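Local structure of SAHS4 (Ramazzottius varieornatus, 5Z4G) at residues Ala40-Ala44 against Ala45-Pro49. The protein probably acts as a secreted, heat-soluble molecular shield that helps the tardigrade survive desiccation, and binds zinc ions. Numbering follows the deposited sequence.
Sequences AFVKA and ANIPP
F41 and A45, one helical turn apart, meet side chain to side chain: the A45 methyl sits over one face of the phenyl ring in a CH-pi contact, CB lying 3.8 Å from the centroid of the F41 ring and displaced toward its rim, nearest CZ. With F41 CG anti to the backbone N (chi1 -177°), the ring is carried forward along the chain to A45 and I47. I47 reaches the same ring obliquely, its CD1 3.8 Å from F41 CE2, while its CB packs more loosely against V42 CG2 at 4.2 Å, the two side chains crossing at about a right angle. Shortening F41 to an alanine is likely to leave the A45 methyl and the I47 CD1 end without their shared apolar partner and to open a gap beside S147 and F145 of strand 140-147, where F145 meets the ring edge-to-face. The backbone closes helix 38-44 with a Schellman motif at N46, whose phi is positive (53°), in the helix-turn-helix segment that caps one end of the FABP-like beta-barrel. A45 N donates to F41 O at 2.8 Å, a bond from residue i+4 back to i. I47 N then turns back to V42 O at 3.0 Å, and a weak bond joins N46 N to K43 O at 3.4 Å. These bonds satisfy carbonyls of the final turn as the chain leaves the helix toward P48, the N-cap of helix 49-52. Side-chain amides hydrogen-bond to the backbone around the turn: Q128 NE2 to A45 O, N148 ND2 to A44 O and Q52 NE2 to I47 O.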
ATOM      1  N   ALA A  40      12.600  -2.994 -13.024  1.00 29.60           N
ATOM      2  CA  ALA A  40      12.368  -4.440 -13.095  1.00 29.09           C
ATOM      3  C   ALA A  40      10.933  -4.834 -12.714  1.00 30.31           C
ATOM      4  O   ALA A  40      10.351  -5.716 -13.354  1.00 31.40           O
ATOM      5  CB  ALA A  40      13.379  -5.193 -12.234  1.00 29.77           C
ATOM      6  N   PHE A  41      10.378  -4.174 -11.688  1.00 27.94           N
ATOM      7  CA  PHE A  41       9.002  -4.427 -11.237  1.00 25.22           C
ATOM      8  C   PHE A  41       7.965  -4.029 -12.280  1.00 25.62           C
ATOM      9  O   PHE A  41       7.030  -4.784 -12.533  1.00 26.78           O
ATOM     10  CB  PHE A  41       8.700  -3.752  -9.887  1.00 23.62           C
ATOM     11  CG  PHE A  41       7.315  -4.049  -9.354  1.00 22.68           C
ATOM     12  CD1 PHE A  41       7.071  -5.212  -8.621  1.00 20.66           C
ATOM     13  CD2 PHE A  41       6.247  -3.176  -9.597  1.00 22.80           C
ATOM     14  CE1 PHE A  41       5.794  -5.500  -8.136  1.00 20.72           C
ATOM     15  CE2 PHE A  41       4.970  -3.456  -9.117  1.00 22.61           C
ATOM     16  CZ  PHE A  41       4.740  -4.621  -8.386  1.00 21.01           C
ATOM     17  N   VAL A  42       8.131  -2.840 -12.862  1.00 26.50           N
ATOM     18  CA  VAL A  42       7.262  -2.357 -13.935  1.00 28.48           C
ATOM     19  C   VAL A  42       7.168  -3.388 -15.074  1.00 29.90           C
ATOM     20  O   VAL A  42       6.069  -3.709 -15.537  1.00 31.62           O
ATOM     21  CB  VAL A  42       7.715  -0.951 -14.424  1.00 29.25           C
ATOM     22  CG1 VAL A  42       7.181  -0.619 -15.809  1.00 31.87           C
ATOM     23  CG2 VAL A  42       7.278   0.115 -13.430  1.00 30.02           C
ATOM     24  N   LYS A  43       8.322  -3.926 -15.480  1.00 30.67           N
ATOM     25  CA  LYS A  43       8.408  -4.889 -16.585  1.00 32.91           C
ATOM     26  C   LYS A  43       7.755  -6.229 -16.224  1.00 32.14           C
ATOM     27  O   LYS A  43       6.888  -6.715 -16.952  1.00 34.01           O
ATOM     28  CB  LYS A  43       9.869  -5.083 -17.025  1.00 35.61           C
ATOM     29  CG  LYS A  43      10.052  -5.947 -18.269  1.00 38.85           C
ATOM     30  CD  LYS A  43      11.503  -6.360 -18.462  1.00 44.48           C
ATOM     31  CE  LYS A  43      11.644  -7.403 -19.564  1.00 47.28           C
ATOM     32  NZ  LYS A  43      13.050  -7.860 -19.735  1.00 51.19           N
ATOM     33  N   ALA A  44       8.166  -6.804 -15.095  1.00 31.09           N
ATOM     34  CA  ALA A  44       7.678  -8.115 -14.666  1.00 30.84           C
ATOM     35  C   ALA A  44       6.209  -8.135 -14.235  1.00 30.95           C
ATOM     36  O   ALA A  44       5.488  -9.092 -14.539  1.00 31.59           O
ATOM     37  CB  ALA A  44       8.561  -8.666 -13.568  1.00 29.52           C
ATOM     38  N   ALA A  45       5.774  -7.084 -13.538  1.00 29.45           N
ATOM     39  CA  ALA A  45       4.398  -6.999 -13.034  1.00 31.11           C
ATOM     40  C   ALA A  45       3.450  -6.362 -14.050  1.00 31.97           C
ATOM     41  O   ALA A  45       2.249  -6.207 -13.780  1.00 32.81           O
ATOM     42  CB  ALA A  45       4.351  -6.262 -11.698  1.00 28.96           C
ATOM     43  N   ASN A  46       4.003  -6.013 -15.218  1.00 31.97           N
ATOM     44  CA  ASN A  46       3.261  -5.442 -16.341  1.00 32.92           C
ATOM     45  C   ASN A  46       2.452  -4.220 -15.917  1.00 31.07           C
ATOM     46  O   ASN A  46       1.240  -4.146 -16.138  1.00 32.60           O
ATOM     47  CB  ASN A  46       2.394  -6.508 -17.034  1.00 36.78           C
ATOM     48  CG  ASN A  46       3.197  -7.715 -17.479  1.00 37.13           C
ATOM     49  OD1 ASN A  46       2.959  -8.835 -17.022  1.00 41.82           O
ATOM     50  ND2 ASN A  46       4.165  -7.492 -18.363  1.00 39.19           N
ATOM     51  N   ILE A  47       3.144  -3.279 -15.275  1.00 28.42           N
ATOM     52  CA  ILE A  47       2.535  -2.028 -14.829  1.00 29.58           C
ATOM     53  C   ILE A  47       2.332  -1.130 -16.053  1.00 27.67           C
ATOM     54  O   ILE A  47       3.312  -0.744 -16.698  1.00 28.61           O
ATOM     55  CB  ILE A  47       3.377  -1.336 -13.720  1.00 29.29           C
ATOM     56  CG1 ILE A  47       3.636  -2.286 -12.519  1.00 32.11           C
ATOM     57  CG2 ILE A  47       2.757  -0.006 -13.288  1.00 30.99           C
ATOM     58  CD1 ILE A  47       2.413  -2.919 -11.870  1.00 32.28           C
ATOM     59  N   PRO A  48       1.057  -0.815 -16.387  1.00 28.01           N
ATOM     60  CA  PRO A  48       0.758   0.002 -17.572  1.00 26.75           C
ATOM     61  C   PRO A  48       1.264   1.442 -17.411  1.00 25.12           C
ATOM     62  O   PRO A  48       1.372   1.916 -16.275  1.00 25.85           O
ATOM     63  CB  PRO A  48      -0.773  -0.031 -17.643  1.00 28.22           C
ATOM     64  CG  PRO A  48      -1.212  -0.264 -16.240  1.00 29.72           C
ATOM     65  CD  PRO A  48      -0.171  -1.163 -15.641  1.00 28.50           C
ATOM     66  N   PRO A  49       1.585   2.133 -18.529  1.00 22.65           N
ATOM     67  CA  PRO A  49       2.033   3.536 -18.465  1.00 23.17           C
ATOM     68  C   PRO A  49       1.141   4.465 -17.635  1.00 23.22           C
ATOM     69  O   PRO A  49       1.668   5.346 -16.959  1.00 24.53           O
ATOM     70  CB  PRO A  49       2.039   3.968 -19.933  1.00 23.08           C
ATOM     71  CG  PRO A  49       2.356   2.714 -20.665  1.00 23.38           C
ATOM     72  CD  PRO A  49       1.661   1.614 -19.913  1.00 22.67           C
TER